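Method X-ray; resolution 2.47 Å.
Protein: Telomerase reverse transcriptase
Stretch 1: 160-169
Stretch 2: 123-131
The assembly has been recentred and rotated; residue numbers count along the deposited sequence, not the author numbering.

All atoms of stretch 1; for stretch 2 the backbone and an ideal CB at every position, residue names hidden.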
ATOM      1  N   LEU A 160     -19.407   8.923 -25.990  1.00 76.75           N
ATOM      2  CA  LEU A 160     -18.120   8.300 -26.287  1.00 75.22           C
ATOM      3  C   LEU A 160     -17.351   8.005 -25.004  1.00 79.69           C
ATOM      4  O   LEU A 160     -16.676   6.973 -24.896  1.00 67.48           O
ATOM      5  CB  LEU A 160     -17.299   9.195 -27.218  1.00 81.50           C
ATOM      6  CG  LEU A 160     -15.870   8.748 -27.537  1.00 78.65           C
ATOM      7  CD1 LEU A 160     -15.868   7.453 -28.332  1.00 72.42           C
ATOM      8  CD2 LEU A 160     -15.121   9.844 -28.283  1.00 71.05           C
ATOM      9  N   GLU A 161     -17.451   8.901 -24.018  1.00 75.89           N
ATOM     10  CA  GLU A 161     -16.885   8.630 -22.700  1.00 81.65           C
ATOM     11  C   GLU A 161     -17.498   7.372 -22.096  1.00 78.88           C
ATOM     12  O   GLU A 161     -16.785   6.506 -21.577  1.00 83.98           O
ATOM     13  CB  GLU A 161     -17.104   9.833 -21.776  1.00 84.31           C
ATOM     14  CG  GLU A 161     -16.349  11.103 -22.173  1.00 77.01           C
ATOM     15  CD  GLU A 161     -16.737  12.315 -21.327  1.00103.60           C
ATOM     16  OE1 GLU A 161     -17.823  12.295 -20.710  1.00103.11           O
ATOM     17  OE2 GLU A 161     -15.957  13.290 -21.279  1.00101.58           O
ATOM     18  N   GLY A 162     -18.828   7.251 -22.159  1.00 79.16           N
ATOM     19  CA  GLY A 162     -19.482   6.057 -21.652  1.00 83.92           C
ATOM     20  C   GLY A 162     -19.130   4.804 -22.429  1.00 75.43           C
ATOM     21  O   GLY A 162     -19.081   3.710 -21.857  1.00 75.86           O
ATOM     22  N   TYR A 163     -18.870   4.941 -23.731  1.00 72.58           N
ATOM     23  CA  TYR A 163     -18.484   3.784 -24.532  1.00 71.87           C
ATOM     24  C   TYR A 163     -17.070   3.338 -24.194  1.00 71.32           C
ATOM     25  O   TYR A 163     -16.835   2.162 -23.888  1.00 65.21           O
ATOM     26  CB  TYR A 163     -18.596   4.108 -26.021  1.00 75.37           C
ATOM     27  CG  TYR A 163     -18.042   3.022 -26.920  1.00 75.87           C
ATOM     28  CD1 TYR A 163     -18.728   1.826 -27.093  1.00 76.01           C
ATOM     29  CD2 TYR A 163     -16.839   3.195 -27.600  1.00 73.48           C
ATOM     30  CE1 TYR A 163     -18.231   0.829 -27.914  1.00 73.32           C
ATOM     31  CE2 TYR A 163     -16.335   2.201 -28.425  1.00 73.22           C
ATOM     32  CZ  TYR A 163     -17.038   1.020 -28.578  1.00 73.35           C
ATOM     33  OH  TYR A 163     -16.555   0.019 -29.393  1.00 71.48           O
ATOM     34  N   ILE A 164     -16.112   4.266 -24.242  1.00 63.01           N
ATOM     35  CA  ILE A 164     -14.729   3.912 -23.942  1.00 63.37           C
ATOM     36  C   ILE A 164     -14.613   3.400 -22.515  1.00 69.60           C
ATOM     37  O   ILE A 164     -13.870   2.449 -22.238  1.00 62.96           O
ATOM     38  CB  ILE A 164     -13.800   5.113 -24.190  1.00 66.70           C
ATOM     39  CG1 ILE A 164     -13.835   5.511 -25.666  1.00 73.10           C
ATOM     40  CG2 ILE A 164     -12.380   4.782 -23.761  1.00 71.29           C
ATOM     41  CD1 ILE A 164     -13.496   4.376 -26.614  1.00 63.82           C
ATOM     42  N   ASN A 165     -15.364   4.002 -21.591  1.00 67.31           N
ATOM     43  CA  ASN A 165     -15.371   3.516 -20.216  1.00 69.77           C
ATOM     44  C   ASN A 165     -15.832   2.063 -20.159  1.00 62.63           C
ATOM     45  O   ASN A 165     -15.196   1.222 -19.514  1.00 71.40           O
ATOM     46  CB  ASN A 165     -16.260   4.411 -19.351  1.00 64.25           C
ATOM     47  CG  ASN A 165     -16.090   4.149 -17.874  1.00 83.61           C
ATOM     48  OD1 ASN A 165     -16.863   3.407 -17.270  1.00 93.85           O
ATOM     49  ND2 ASN A 165     -15.072   4.760 -17.279  1.00 88.45           N
ATOM     50  N   TRP A 166     -16.921   1.744 -20.863  1.00 71.17           N
ATOM     51  CA  TRP A 166     -17.392   0.363 -20.910  1.00 62.75           C
ATOM     52  C   TRP A 166     -16.385  -0.551 -21.599  1.00 63.35           C
ATOM     53  O   TRP A 166     -16.273  -1.729 -21.241  1.00 61.66           O
ATOM     54  CB  TRP A 166     -18.748   0.292 -21.616  1.00 60.89           C
ATOM     55  CG  TRP A 166     -19.212  -1.110 -21.905  1.00 65.83           C
ATOM     56  CD1 TRP A 166     -19.816  -1.972 -21.034  1.00 64.29           C
ATOM     57  CD2 TRP A 166     -19.116  -1.806 -23.156  1.00 60.96           C
ATOM     58  NE1 TRP A 166     -20.100  -3.161 -21.665  1.00 59.75           N
ATOM     59  CE2 TRP A 166     -19.679  -3.085 -22.966  1.00 60.88           C
ATOM     60  CE3 TRP A 166     -18.607  -1.474 -24.415  1.00 62.10           C
ATOM     61  CZ2 TRP A 166     -19.750  -4.029 -23.991  1.00 60.47           C
ATOM     62  CZ3 TRP A 166     -18.678  -2.413 -25.429  1.00 63.02           C
ATOM     63  CH2 TRP A 166     -19.246  -3.674 -25.210  1.00 63.82           C
ATOM     64  N   VAL A 167     -15.651  -0.043 -22.592  1.00 60.61           N
ATOM     65  CA  VAL A 167     -14.634  -0.869 -23.239  1.00 57.04           C
ATOM     66  C   VAL A 167     -13.494  -1.178 -22.273  1.00 66.67           C
ATOM     67  O   VAL A 167     -12.954  -2.291 -22.266  1.00 56.22           O
ATOM     68  CB  VAL A 167     -14.117  -0.189 -24.520  1.00 66.43           C
ATOM     69  CG1 VAL A 167     -12.915  -0.943 -25.062  1.00 54.63           C
ATOM     70  CG2 VAL A 167     -15.217  -0.123 -25.571  1.00 63.00           C
ATOM     71  N   PHE A 168     -13.123  -0.213 -21.431  1.00 65.14           N
ATOM     72  CA  PHE A 168     -11.979  -0.399 -20.546  1.00 56.41           C
ATOM     73  C   PHE A 168     -12.347  -1.125 -19.255  1.00 62.75           C
ATOM     74  O   PHE A 168     -11.638  -2.049 -18.846  1.00 70.36           O
ATOM     75  CB  PHE A 168     -11.338   0.955 -20.220  1.00 66.00           C
ATOM     76  CG  PHE A 168     -10.273   1.379 -21.196  1.00 62.94           C
ATOM     77  CD1 PHE A 168      -8.938   1.383 -20.825  1.00 56.68           C
ATOM     78  CD2 PHE A 168     -10.606   1.778 -22.478  1.00 68.34           C
ATOM     79  CE1 PHE A 168      -7.952   1.776 -21.717  1.00 59.71           C
ATOM     80  CE2 PHE A 168      -9.625   2.175 -23.375  1.00 69.96           C
ATOM     81  CZ  PHE A 168      -8.295   2.173 -22.992  1.00 63.25           C
ATOM     82  N   ILE A 169     -13.449  -0.738 -18.609  1.00 61.66           N
ATOM     83  CA  ILE A 169     -13.769  -1.316 -17.306  1.00 70.38           C
ATOM     84  C   ILE A 169     -14.534  -2.634 -17.419  1.00 67.71           C
ATOM     85  O   ILE A 169     -14.439  -3.477 -16.519  1.00 70.58           O
ATOM     86  CB  ILE A 169     -14.549  -0.318 -16.430  1.00 72.23           C
ATOM     87  CG1 ILE A 169     -16.029  -0.279 -16.833  1.00 87.25           C
ATOM     88  CG2 ILE A 169     -13.906   1.066 -16.490  1.00 75.90           C
ATOM     89  CD1 ILE A 169     -16.924   0.483 -15.870  1.00 92.18           C
ATOM     90  N   UNK A 123      -8.042   3.701 -11.367  1.00 75.25           N
ATOM     91  CA  UNK A 123      -9.145   4.491 -11.898  1.00 75.56           C
ATOM     92  C   UNK A 123      -8.816   5.023 -13.288  1.00 77.80           C
ATOM     93  O   UNK A 123      -7.718   5.526 -13.537  1.00 78.33           O
ATOM     94  CB  UNK A 123      -9.475   5.649 -10.954  1.00 75.56           C
ATOM     95  N   UNK A 124      -9.787   4.926 -14.192  1.00 76.40           N
ATOM     96  CA  UNK A 124      -9.626   5.416 -15.552  1.00 64.52           C
ATOM     97  C   UNK A 124      -9.958   6.900 -15.607  1.00 73.90           C
ATOM     98  O   UNK A 124     -10.930   7.354 -14.996  1.00 78.58           O
ATOM     99  CB  UNK A 124     -10.509   4.629 -16.522  1.00 64.52           C
ATOM    100  N   UNK A 125      -9.148   7.656 -16.346  1.00 72.84           N
ATOM    101  CA  UNK A 125      -9.328   9.099 -16.476  1.00 77.16           C
ATOM    102  C   UNK A 125      -9.651   9.414 -17.929  1.00 81.26           C
ATOM    103  O   UNK A 125      -8.753   9.441 -18.778  1.00 71.70           O
ATOM    104  CB  UNK A 125      -8.084   9.860 -16.013  1.00 77.16           C
ATOM    105  N   UNK A 126     -10.925   9.700 -18.204  1.00 90.17           N
ATOM    106  CA  UNK A 126     -11.385   9.824 -19.581  1.00 84.34           C
ATOM    107  C   UNK A 126     -10.738  10.994 -20.313  1.00 85.16           C
ATOM    108  O   UNK A 126     -10.707  10.993 -21.547  1.00 97.53           O
ATOM    109  CB  UNK A 126     -12.907   9.980 -19.607  1.00 84.34           C
ATOM    110  N   UNK A 127     -10.203  11.980 -19.591  1.00 78.05           N
ATOM    111  CA  UNK A 127      -9.566  13.108 -20.262  1.00 85.25           C
ATOM    112  C   UNK A 127      -8.195  12.737 -20.811  1.00 89.26           C
ATOM    113  O   UNK A 127      -7.737  13.344 -21.786  1.00 92.84           O
ATOM    114  CB  UNK A 127      -9.439  14.291 -19.300  1.00 85.25           C
ATOM    115  N   UNK A 128      -7.542  11.735 -20.217  1.00 95.48           N
ATOM    116  CA  UNK A 128      -6.239  11.272 -20.680  1.00 86.89           C
ATOM    117  C   UNK A 128      -6.366  10.216 -21.775  1.00 88.24           C
ATOM    118  O   UNK A 128      -5.674  10.289 -22.794  1.00 86.02           O
ATOM    119  CB  UNK A 128      -5.435  10.710 -19.506  1.00 86.89           C
ATOM    120  N   UNK A 129      -7.260   9.241 -21.586  1.00 79.73           N
ATOM    121  CA  UNK A 129      -7.407   8.151 -22.549  1.00 80.29           C
ATOM    122  C   UNK A 129      -7.918   8.664 -23.887  1.00 86.80           C
ATOM    123  O   UNK A 129      -7.485   8.193 -24.948  1.00 86.38           O
ATOM    124  CB  UNK A 129      -8.354   7.080 -22.003  1.00 80.29           C
ATOM    125  N   UNK A 130      -8.804   9.658 -23.865  1.00 83.57           N
ATOM    126  CA  UNK A 130      -9.472  10.119 -25.075  1.00 88.23           C
ATOM    127  C   UNK A 130      -8.566  11.090 -25.811  1.00 93.76           C
ATOM    128  O   UNK A 130      -8.330  12.211 -25.348  1.00 96.93           O
ATOM    129  CB  UNK A 130     -10.815  10.775 -24.746  1.00 88.23           C
ATOM    130  N   UNK A 131      -8.042  10.648 -26.951  1.00102.17           N
ATOM    131  CA  UNK A 131      -7.400  11.562 -27.881  1.00101.97           C
ATOM    132  C   UNK A 131      -7.762  11.242 -29.332  1.00 98.46           C
ATOM    133  O   UNK A 131      -6.996  11.573 -30.250  1.00 91.77           O
ATOM    134  CB  UNK A 131      -5.882  11.515 -27.696  1.00101.97           C
TER

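Stretch 1 is a helix, and the face it offers runs from Leu 160 and Glu 161 through Ile 164 and Asn 165 to Phe 168: mostly hydrocarbon, with one carboxylate and one amide.

Position 123 is extended, and its CB points away with nothing of stretch 1 within 5.5 Å. Stretch 1 sets no requirement, so a polar or charged side chain would do; it is Arg 123, which makes no contact here.

Position 124 is also extended, but its CB points toward the helix, 4.6 Å from Asn 165 ND2 and 5.3 Å from Phe 168 CB. A medium apolar chain, Leu, Ile or Met, would reach the ring, while a polar group could try for the amide. Leu 124 CD1 lies 3.6 Å from Phe 168 CD1, meeting the ring obliquely, and its CD2 lies 4.1 Å from Asn 165 ND2, without a hydrogen bond.

Position 125 points away and sits right before a helix, at the N-cap, where Ser, Thr, Asp or Asn are common. His 125 occupies it; its backbone O accepts from the N atoms of positions 128 and 129, at 3.0 and 3.2 Å.

Position 126 is where the backbones come nearest, its CA 6.4 Å from Glu 161 CA. The CB points toward the helix, 4.4 Å from Glu 161 CG. A long cation might seek the carboxylate, but the methylenes also invite an aliphatic chain. Leu 126 takes the second course: CD1 packs 3.6 Å from Glu 161 CB, and CD2 approaches Asn 165 ND2 at 4.2 Å.

Positions 127 and 128 are helical, with no part of stretch 1 near their CB atoms, so polar residues fit well. They are Asp 127 and Asp 128; the latter finds a hydrogen bond elsewhere in the structure.

Position 129 turns back toward the helix, its CB 5.0 Å from both Ile 164 CG2 and Phe 168 CZ. That gap suits a compact apolar group such as Val or Ile. Val 129 bridges the two with one methyl: CG1 is 4.0 Å from Ile 164 CG2 and 3.8 Å from Phe 168 CZ.

Position 130 leaves helical phi/psi. Its CB points toward stretch 1 but has nothing within 5.5 Å, so reach is needed: Leu or Met. Leu 130 extends CD2 to 3.7 Å from Ile 164 CG1 and CD1 to 3.7 Å from Glu 161 CG, and CD2 is also 4.3 Å from Leu 160 CD2.

Position 131 is out of reach, open to polar residues of any size, and holds Ser 131.

Stretch 2 123-131: RLHLDDVLS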
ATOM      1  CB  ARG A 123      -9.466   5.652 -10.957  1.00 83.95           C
ATOM      2  CG  ARG A 123     -10.797   6.331 -11.244  1.00 92.76           C
ATOM      3  CD  ARG A 123     -11.105   7.416 -10.224  1.00101.07           C
ATOM      4  NE  ARG A 123     -12.544   7.593 -10.049  1.00112.29           N
ATOM      5  CZ  ARG A 123     -13.276   6.908  -9.176  1.00112.01           C
ATOM      6  NH1 ARG A 123     -12.699   6.004  -8.396  1.00108.11           N
ATOM      7  NH2 ARG A 123     -14.580   7.126  -9.081  1.00116.44           N
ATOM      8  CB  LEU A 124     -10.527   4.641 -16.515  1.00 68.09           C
ATOM      9  CG  LEU A 124     -10.152   4.785 -17.989  1.00 73.98           C
ATOM     10  CD1 LEU A 124      -8.902   3.973 -18.279  1.00 74.92           C
ATOM     11  CD2 LEU A 124     -11.299   4.375 -18.900  1.00 72.59           C
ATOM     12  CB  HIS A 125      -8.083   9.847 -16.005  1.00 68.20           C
ATOM     13  CG  HIS A 125      -7.749   9.609 -14.566  1.00 74.65           C
ATOM     14  ND1 HIS A 125      -8.248  10.393 -13.547  1.00 77.28           N
ATOM     15  CD2 HIS A 125      -6.974   8.671 -13.973  1.00 67.70           C
ATOM     16  CE1 HIS A 125      -7.794   9.947 -12.389  1.00 71.44           C
ATOM     17  NE2 HIS A 125      -7.020   8.903 -12.619  1.00 59.91           N
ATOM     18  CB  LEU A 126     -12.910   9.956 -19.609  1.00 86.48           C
ATOM     19  CG  LEU A 126     -13.687   8.756 -19.053  1.00 89.05           C
ATOM     20  CD1 LEU A 126     -15.149   9.100 -18.799  1.00 91.95           C
ATOM     21  CD2 LEU A 126     -13.578   7.557 -19.988  1.00 80.64           C
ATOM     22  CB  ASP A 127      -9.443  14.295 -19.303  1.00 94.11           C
ATOM     23  CG  ASP A 127     -10.794  14.812 -18.832  1.00 90.96           C
ATOM     24  OD1 ASP A 127     -11.517  14.058 -18.147  1.00 89.56           O
ATOM     25  OD2 ASP A 127     -11.126  15.976 -19.137  1.00104.27           O
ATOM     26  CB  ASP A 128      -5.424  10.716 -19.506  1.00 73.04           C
ATOM     27  CG  ASP A 128      -5.128  11.767 -18.444  1.00107.75           C
ATOM     28  OD1 ASP A 128      -5.691  11.667 -17.329  1.00 98.46           O
ATOM     29  OD2 ASP A 128      -4.329  12.690 -18.721  1.00 97.40           O
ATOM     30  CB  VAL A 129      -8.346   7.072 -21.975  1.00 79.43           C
ATOM     31  CG1 VAL A 129      -8.620   5.978 -22.998  1.00 74.42           C
ATOM     32  CG2 VAL A 129      -7.762   6.487 -20.701  1.00 80.71           C
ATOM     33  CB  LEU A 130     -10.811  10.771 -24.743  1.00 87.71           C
ATOM     34  CG  LEU A 130     -11.923   9.810 -24.305  1.00 86.56           C
ATOM     35  CD1 LEU A 130     -13.210  10.551 -23.984  1.00 84.98           C
ATOM     36  CD2 LEU A 130     -12.167   8.771 -25.378  1.00 76.34           C
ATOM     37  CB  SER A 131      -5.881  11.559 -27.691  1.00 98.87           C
ATOM     38  OG  SER A 131      -5.551  12.100 -26.426  1.00 93.54           O
TER
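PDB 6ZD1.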